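Local coordinates for monovalent Na+/H+ antiporter subunit G (PDB 7D3U), which probably contributes, as one membrane-embedded subunit of the Mrp complex, to the exchange of sodium ions for protons, at residues A7-S12 and F58-P62; A19-L23 and A45-L50; L35-S39 and I88-F93. All blocks are in the same frame, centred on the assembly; numbering follows the deposited sequence.

Interaction 1 of 3, residues A7-S12 and F58-P62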
loop_
_atom_site.group_PDB
_atom_site.type_symbol
_atom_site.label_atom_id
_atom_site.label_comp_id
_atom_site.label_asym_id
_atom_site.label_seq_id
_atom_site.Cartn_x
_atom_site.Cartn_y
_atom_site.Cartn_z
ATOM N N ALA E 7 56.162 -5.421 30.318
ATOM C CA ALA E 7 55.106 -4.864 29.481
ATOM C C ALA E 7 53.735 -5.100 30.097
ATOM O O ALA E 7 52.864 -4.228 30.036
ATOM C CB ALA E 7 55.173 -5.461 28.077
ATOM N N THR E 8 53.528 -6.268 30.705
ATOM C CA THR E 8 52.242 -6.560 31.331
ATOM C C THR E 8 51.961 -5.601 32.480
ATOM O O THR E 8 50.892 -4.980 32.539
ATOM C CB THR E 8 52.212 -8.008 31.820
ATOM O OG1 THR E 8 52.005 -8.886 30.707
ATOM C CG2 THR E 8 51.090 -8.207 32.829
ATOM N N VAL E 9 52.915 -5.458 33.405
ATOM C CA VAL E 9 52.694 -4.571 34.544
ATOM C C VAL E 9 52.600 -3.117 34.092
ATOM O O VAL E 9 51.835 -2.330 34.668
ATOM C CB VAL E 9 53.786 -4.774 35.613
ATOM C CG1 VAL E 9 55.106 -4.166 35.176
ATOM C CG2 VAL E 9 53.341 -4.173 36.935
ATOM N N LEU E 10 53.346 -2.741 33.049
ATOM C CA LEU E 10 53.276 -1.380 32.536
ATOM C C LEU E 10 51.909 -1.095 31.937
ATOM O O LEU E 10 51.314 -0.049 32.207
ATOM C CB LEU E 10 54.370 -1.161 31.494
ATOM C CG LEU E 10 55.010 0.223 31.450
ATOM C CD1 LEU E 10 55.543 0.592 32.822
ATOM C CD2 LEU E 10 56.121 0.259 30.415
ATOM N N GLY E 11 51.390 -2.022 31.136
ATOM C CA GLY E 11 50.055 -1.852 30.598
ATOM C C GLY E 11 48.995 -1.823 31.678
ATOM O O GLY E 11 48.015 -1.085 31.575
ATOM N N SER E 12 49.180 -2.618 32.733
ATOM C CA SER E 12 48.200 -2.624 33.814
ATOM C C SER E 12 48.167 -1.278 34.529
ATOM O O SER E 12 47.098 -0.675 34.701
ATOM C CB SER E 12 48.517 -3.746 34.800
ATOM O OG SER E 12 47.603 -3.737 35.880
ATOM N N PHE E 58 47.329 -2.061 24.580
ATOM C CA PHE E 58 48.284 -2.615 23.627
ATOM C C PHE E 58 49.374 -3.402 24.336
ATOM O O PHE E 58 49.815 -4.446 23.845
ATOM C CB PHE E 58 48.890 -1.500 22.780
ATOM C CG PHE E 58 50.018 -1.955 21.906
ATOM C CD1 PHE E 58 49.786 -2.816 20.851
ATOM C CD2 PHE E 58 51.311 -1.522 22.138
ATOM C CE1 PHE E 58 50.819 -3.236 20.043
ATOM C CE2 PHE E 58 52.348 -1.939 21.335
ATOM C CZ PHE E 58 52.102 -2.797 20.286
ATOM N N LEU E 59 49.819 -2.919 25.495
ATOM C CA LEU E 59 50.836 -3.644 26.245
ATOM C C LEU E 59 50.296 -4.922 26.870
ATOM O O LEU E 59 51.078 -5.839 27.142
ATOM C CB LEU E 59 51.435 -2.746 27.325
ATOM C CG LEU E 59 52.307 -1.604 26.807
ATOM C CD1 LEU E 59 53.002 -0.896 27.953
ATOM C CD2 LEU E 59 53.318 -2.126 25.806
ATOM N N LEU E 60 48.986 -5.014 27.105
ATOM C CA LEU E 60 48.438 -6.230 27.693
ATOM C C LEU E 60 48.299 -7.375 26.698
ATOM O O LEU E 60 48.103 -8.518 27.125
ATOM C CB LEU E 60 47.085 -5.947 28.343
ATOM C CG LEU E 60 47.224 -5.424 29.772
ATOM C CD1 LEU E 60 47.882 -4.065 29.778
ATOM C CD2 LEU E 60 45.887 -5.376 30.474
ATOM N N HIS E 61 48.386 -7.108 25.397
ATOM C CA HIS E 61 48.551 -8.160 24.392
ATOM C C HIS E 61 49.254 -7.561 23.184
ATOM O O HIS E 61 48.631 -7.236 22.167
ATOM C CB HIS E 61 47.214 -8.807 24.012
ATOM C CG HIS E 61 46.165 -7.843 23.550
ATOM N ND1 HIS E 61 45.369 -7.132 24.422
ATOM C CD2 HIS E 61 45.752 -7.505 22.305
ATOM C CE1 HIS E 61 44.528 -6.380 23.734
ATOM N NE2 HIS E 61 44.740 -6.587 22.447
ATOM N N PRO E 62 50.572 -7.406 23.259
ATOM C CA PRO E 62 51.326 -6.677 22.218
ATOM C C PRO E 62 51.519 -7.451 20.917
ATOM O O PRO E 62 52.538 -8.088 20.659
ATOM C CB PRO E 62 52.661 -6.396 22.912
ATOM C CG PRO E 62 52.817 -7.512 23.876
ATOM C CD PRO E 62 51.439 -7.845 24.365
#

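Interaction 2 of 3, residues A19-L23 and A45-L50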
loop_
_atom_site.group_PDB
_atom_site.type_symbol
_atom_site.label_atom_id
_atom_site.label_comp_id
_atom_site.label_asym_id
_atom_site.label_seq_id
_atom_site.Cartn_x
_atom_site.Cartn_y
_atom_site.Cartn_z
ATOM N N ALA E 19 42.111 5.104 33.390
ATOM C CA ALA E 19 40.767 5.065 33.957
ATOM C C ALA E 19 40.605 6.108 35.052
ATOM O O ALA E 19 39.559 6.759 35.151
ATOM C CB ALA E 19 40.466 3.668 34.495
ATOM N N VAL E 20 41.634 6.290 35.883
ATOM C CA VAL E 20 41.567 7.304 36.930
ATOM C C VAL E 20 41.465 8.694 36.315
ATOM O O VAL E 20 40.729 9.557 36.810
ATOM C CB VAL E 20 42.780 7.174 37.870
ATOM C CG1 VAL E 20 43.115 8.508 38.512
ATOM C CG2 VAL E 20 42.507 6.119 38.927
ATOM N N VAL E 21 42.185 8.929 35.216
ATOM C CA VAL E 21 42.121 10.227 34.552
ATOM C C VAL E 21 40.747 10.453 33.942
ATOM O O VAL E 21 40.210 11.565 33.987
ATOM C CB VAL E 21 43.233 10.337 33.497
ATOM C CG1 VAL E 21 43.010 11.546 32.611
ATOM C CG2 VAL E 21 44.568 10.423 34.177
ATOM N N PHE E 22 40.159 9.411 33.352
ATOM C CA PHE E 22 38.803 9.535 32.830
ATOM C C PHE E 22 37.819 9.858 33.944
ATOM O O PHE E 22 36.927 10.696 33.774
ATOM C CB PHE E 22 38.392 8.253 32.112
ATOM C CG PHE E 22 38.509 8.332 30.624
ATOM C CD1 PHE E 22 37.617 9.087 29.889
ATOM C CD2 PHE E 22 39.506 7.646 29.958
ATOM C CE1 PHE E 22 37.723 9.164 28.517
ATOM C CE2 PHE E 22 39.615 7.718 28.587
ATOM C CZ PHE E 22 38.722 8.477 27.865
ATOM N N LEU E 23 37.976 9.211 35.101
ATOM C CA LEU E 23 37.093 9.495 36.228
ATOM C C LEU E 23 37.282 10.920 36.730
ATOM O O LEU E 23 36.312 11.583 37.115
ATOM C CB LEU E 23 37.337 8.486 37.348
ATOM C CG LEU E 23 36.336 8.474 38.501
ATOM C CD1 LEU E 23 35.961 7.049 38.854
ATOM C CD2 LEU E 23 36.918 9.185 39.708
ATOM N N ALA E 45 41.796 15.753 29.810
ATOM C CA ALA E 45 41.432 14.455 30.369
ATOM C C ALA E 45 41.115 13.446 29.273
ATOM O O ALA E 45 41.696 12.355 29.234
ATOM C CB ALA E 45 40.246 14.610 31.318
ATOM N N ALA E 46 40.194 13.790 28.370
ATOM C CA ALA E 46 39.793 12.861 27.320
ATOM C C ALA E 46 40.952 12.471 26.418
ATOM O O ALA E 46 40.894 11.419 25.774
ATOM C CB ALA E 46 38.666 13.465 26.484
ATOM N N GLY E 47 42.002 13.283 26.357
ATOM C CA GLY E 47 43.166 12.931 25.574
ATOM C C GLY E 47 44.129 12.046 26.336
ATOM O O GLY E 47 44.451 10.941 25.885
ATOM N N LEU E 48 44.594 12.522 27.495
ATOM C CA LEU E 48 45.579 11.771 28.265
ATOM C C LEU E 48 45.035 10.421 28.707
ATOM O O LEU E 48 45.688 9.389 28.515
ATOM C CB LEU E 48 46.042 12.584 29.473
ATOM C CG LEU E 48 46.806 13.874 29.169
ATOM C CD1 LEU E 48 47.065 14.636 30.457
ATOM C CD2 LEU E 48 48.112 13.612 28.436
ATOM N N GLY E 49 43.858 10.409 29.338
ATOM C CA GLY E 49 43.308 9.151 29.814
ATOM C C GLY E 49 43.126 8.135 28.705
ATOM O O GLY E 49 43.449 6.957 28.870
ATOM N N LEU E 50 42.635 8.580 27.548
ATOM C CA LEU E 50 42.392 7.642 26.459
ATOM C C LEU E 50 43.696 7.145 25.848
ATOM O O LEU E 50 43.806 5.966 25.500
ATOM C CB LEU E 50 41.504 8.280 25.394
ATOM C CG LEU E 50 41.114 7.332 24.261
ATOM C CD1 LEU E 50 40.681 5.993 24.807
ATOM C CD2 LEU E 50 40.016 7.917 23.404
#

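Interaction 3 of 3, residues L35-S39 and I88-F93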
loop_
_atom_site.group_PDB
_atom_site.type_symbol
_atom_site.label_atom_id
_atom_site.label_comp_id
_atom_site.label_asym_id
_atom_site.label_seq_id
_atom_site.Cartn_x
_atom_site.Cartn_y
_atom_site.Cartn_z
ATOM N N LEU E 35 31.284 26.495 31.210
ATOM C CA LEU E 35 31.508 25.622 30.066
ATOM C C LEU E 35 32.968 25.633 29.648
ATOM O O LEU E 35 33.476 24.625 29.145
ATOM C CB LEU E 35 30.626 26.052 28.892
ATOM C CG LEU E 35 30.664 25.248 27.589
ATOM C CD1 LEU E 35 29.319 25.323 26.922
ATOM C CD2 LEU E 35 31.727 25.758 26.635
ATOM N N TYR E 36 33.651 26.759 29.848
ATOM C CA TYR E 36 35.035 26.887 29.416
ATOM C C TYR E 36 35.983 26.186 30.377
ATOM O O TYR E 36 37.001 25.633 29.951
ATOM C CB TYR E 36 35.391 28.364 29.270
ATOM C CG TYR E 36 34.323 29.138 28.538
ATOM C CD1 TYR E 36 34.221 29.078 27.157
ATOM C CD2 TYR E 36 33.404 29.911 29.228
ATOM C CE1 TYR E 36 33.244 29.773 26.486
ATOM C CE2 TYR E 36 32.423 30.609 28.565
ATOM C CZ TYR E 36 32.348 30.536 27.194
ATOM O OH TYR E 36 31.370 31.233 26.528
ATOM N N VAL E 37 35.667 26.195 31.673
ATOM C CA VAL E 37 36.417 25.371 32.616
ATOM C C VAL E 37 36.220 23.897 32.293
ATOM O O VAL E 37 37.174 23.107 32.297
ATOM C CB VAL E 37 35.999 25.697 34.061
ATOM C CG1 VAL E 37 36.766 24.833 35.038
ATOM C CG2 VAL E 37 36.227 27.164 34.357
ATOM N N ARG E 38 34.980 23.509 31.991
ATOM C CA ARG E 38 34.696 22.124 31.632
ATOM C C ARG E 38 35.477 21.712 30.394
ATOM O O ARG E 38 36.083 20.637 30.361
ATOM C CB ARG E 38 33.197 21.936 31.406
ATOM C CG ARG E 38 32.414 21.638 32.666
ATOM C CD ARG E 38 30.926 21.783 32.431
ATOM N NE ARG E 38 30.197 21.912 33.688
ATOM C CZ ARG E 38 29.085 22.623 33.834
ATOM N NH1 ARG E 38 28.571 23.272 32.801
ATOM N NH2 ARG E 38 28.489 22.685 35.016
ATOM N N SER E 39 35.479 22.559 29.365
ATOM C CA SER E 39 36.190 22.220 28.138
ATOM C C SER E 39 37.697 22.214 28.357
ATOM O O SER E 39 38.407 21.381 27.783
ATOM C CB SER E 39 35.813 23.195 27.026
ATOM O OG SER E 39 34.414 23.194 26.806
ATOM N N ILE E 88 34.243 23.166 20.568
ATOM C CA ILE E 88 33.070 23.174 21.436
ATOM C C ILE E 88 33.047 24.441 22.280
ATOM O O ILE E 88 32.008 25.094 22.412
ATOM C CB ILE E 88 33.035 21.908 22.311
ATOM C CG1 ILE E 88 32.674 20.688 21.466
ATOM C CG2 ILE E 88 32.040 22.071 23.439
ATOM C CD1 ILE E 88 31.334 20.792 20.797
ATOM N N ALA E 89 34.196 24.820 22.845
ATOM C CA ALA E 89 34.251 26.048 23.632
ATOM C C ALA E 89 33.967 27.271 22.771
ATOM O O ALA E 89 33.239 28.179 23.191
ATOM C CB ALA E 89 35.611 26.174 24.313
ATOM N N ARG E 90 34.528 27.313 21.561
ATOM C CA ARG E 90 34.292 28.457 20.686
ATOM C C ARG E 90 32.818 28.570 20.314
ATOM O O ARG E 90 32.233 29.657 20.375
ATOM C CB ARG E 90 35.155 28.351 19.431
ATOM C CG ARG E 90 34.873 29.437 18.415
ATOM C CD ARG E 90 34.792 28.867 17.017
ATOM N NE ARG E 90 34.356 29.866 16.049
ATOM C CZ ARG E 90 34.055 29.596 14.785
ATOM N NH1 ARG E 90 34.143 28.353 14.333
ATOM N NH2 ARG E 90 33.667 30.568 13.971
ATOM N N ALA E 91 32.200 27.453 19.924
ATOM C CA ALA E 91 30.787 27.476 19.566
ATOM C C ALA E 91 29.908 27.797 20.766
ATOM O O ALA E 91 28.848 28.411 20.606
ATOM C CB ALA E 91 30.379 26.140 18.951
ATOM N N GLY E 92 30.322 27.394 21.968
ATOM C CA GLY E 92 29.579 27.782 23.153
ATOM C C GLY E 92 29.655 29.273 23.404
ATOM O O GLY E 92 28.660 29.901 23.774
ATOM N N PHE E 93 30.833 29.862 23.192
ATOM C CA PHE E 93 30.952 31.312 23.279
ATOM C C PHE E 93 30.049 31.990 22.259
ATOM O O PHE E 93 29.341 32.952 22.578
ATOM C CB PHE E 93 32.405 31.738 23.074
ATOM C CG PHE E 93 32.606 33.226 23.079
ATOM C CD1 PHE E 93 32.436 33.970 21.923
ATOM C CD2 PHE E 93 32.967 33.882 24.240
ATOM C CE1 PHE E 93 32.621 35.333 21.926
ATOM C CE2 PHE E 93 33.152 35.246 24.246
ATOM C CZ PHE E 93 32.976 35.971 23.089
#

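Interaction 1 of 3, residues A7-S12 and F58-P62
Leu59 reaches across this contact with its CA-to-CB bond aimed at helix 5-28. Its chi1 m, chi2 t conformation spreads the two methyls along the other segment: Leu59 CD1 lies 3.8 Å from Leu10 CB, and Leu59 CD2 lies 4.4 Å from Ala7 CB. Alanine suits that place because its single methyl lets the backbone come close as well, so that Ala7 O stands 3.4 Å from Leu59 CB. Leu60 starts out sideways, but chi1 m with chi2 p swings its end back toward Thr8, Gly11 and Ser12, although the fine placing of its CD1 methyl is uncertain. Between the two leucines sits Gly11, its CA 3.7 Å from Leu59 CB; a CB on Gly11 would fall only 2.8 Å from Leu59 CB, a clash. Such close glycine packing is a familiar feature of transmembrane helix pairs, and here it joins the start of helix 5-28 to the end of helix 35-60, near the open end of a helical hairpin. Thr8 turns its CB away, and its m rotamer carries OG1 to a weak hydrogen bond with Glu4 O, just ahead of the helix. Ser12 also packs on Val3 and Leu60 on Val4 of subunit F.

Interaction 2 of 3, residues A19-L23 and A45-L50
The two helical segments run nearly antiparallel, with 164° between their N-to-C directions and a signed crossing angle of -164°. Their axes come within 7.8 Å, and the CA atoms of Val21 and Gly49 are 5.0 Å apart. Gly49 permits this spacing: a CB there would point at the other segment and lie just 3.2 Å from Val21 CG1 and 3.1 Å from Phe22 CD2, uncomfortably tight for both. Ala45, one helical turn earlier, is also small, and the helical hydrogen bond from Gly49 N to Ala45 O (2.9 Å) sets the two on the same face. The result is a small-xxx-small pattern, a common solution for close helix packing in membranes, here in the arm-to-arm contact of the hairpin formed by helix 5-28 and helix 35-60. Val21 points into the shallow groove that these small residues leave. In its t rotamer, Val21 CG1 rests 3.6 Å from Gly49 N, 3.7 Å from Ala45 O and 4.3 Å from Ala45 CB; a compact branched side chain fills such a groove without forcing the helices apart. Phe22 leaves its helix sideways, with chi1 near -100°, between the usual wells, so that the end of its ring still crosses the gap. There Phe22 CE2 comes to 3.3 Å from Leu50 N, and Phe22 CZ to 3.7 Å from Leu50 CB. Beyond the pair, Leu48 and Leu50 touch Phe78 and Gln77 of helix 68-95, respectively. Phe22 packs on Ala41 of subunit F, whereas Val21 meets Ser26 of the cation antiporter chain.

Interaction 3 of 3, residues L35-S39 and I88-F93
Tyr36, Ala89 and Leu35 carry most of the buried surface where the start of helix 35-60 meets the C-terminal end of helix 68-95. The short segments run antiparallel at 174°, with axes 9.7 Å apart, a gap that larger side chains must span. Tyr36 does so with the edge of its ring: Tyr36 CE1 lies 3.7 Å from Ala89 O and 4.0 Å from Phe93 CB, and Tyr36 OH lies 3.3 Å from Phe93 CA. Ala89 is small enough to admit it, and Ala89 CB also sits 4.0 Å from Ser39 CB. Leu35 points across and places CD2 3.9 Å from Ala89 CA, beside Gly92, where a CB would be tight against that methyl. Around the pair, the Tyr36 ring meets Phe44 of the cation antiporter chain edge to face, and Arg38 forms a salt bridge with Asp30 of subunit F. The hydroxyls of Ser39 and Tyr36 find partners within the chain, Ser39 OG at Leu35 O (2.9 Å) and Tyr36 OH at Ala97 O, so the two segments are joined by van der Waals packing rather than by polar bonds.

Overall arrangement
From the N terminus, helix 5-28 enters interaction 1 first and interaction 2 further along. Its return partner, helix 35-60, meets it in reverse order, so the loop closed by 19-23 with 45-50 is nested inside the one closed by 7-12 with 58-62; their centres are about 17 Å apart. Interaction 3 begins at 35-39, within both loops, and closes only at 88-93, beyond them, so it crosses both. It lies on the opposite side of the chain's centre from interaction 1, their centres about 35 Å apart. Helix 35-60 shares in all three contacts, pairing with helix 5-28 in two and helix 68-95 in the third, which ties together the three helices, each largely a predicted transmembrane span.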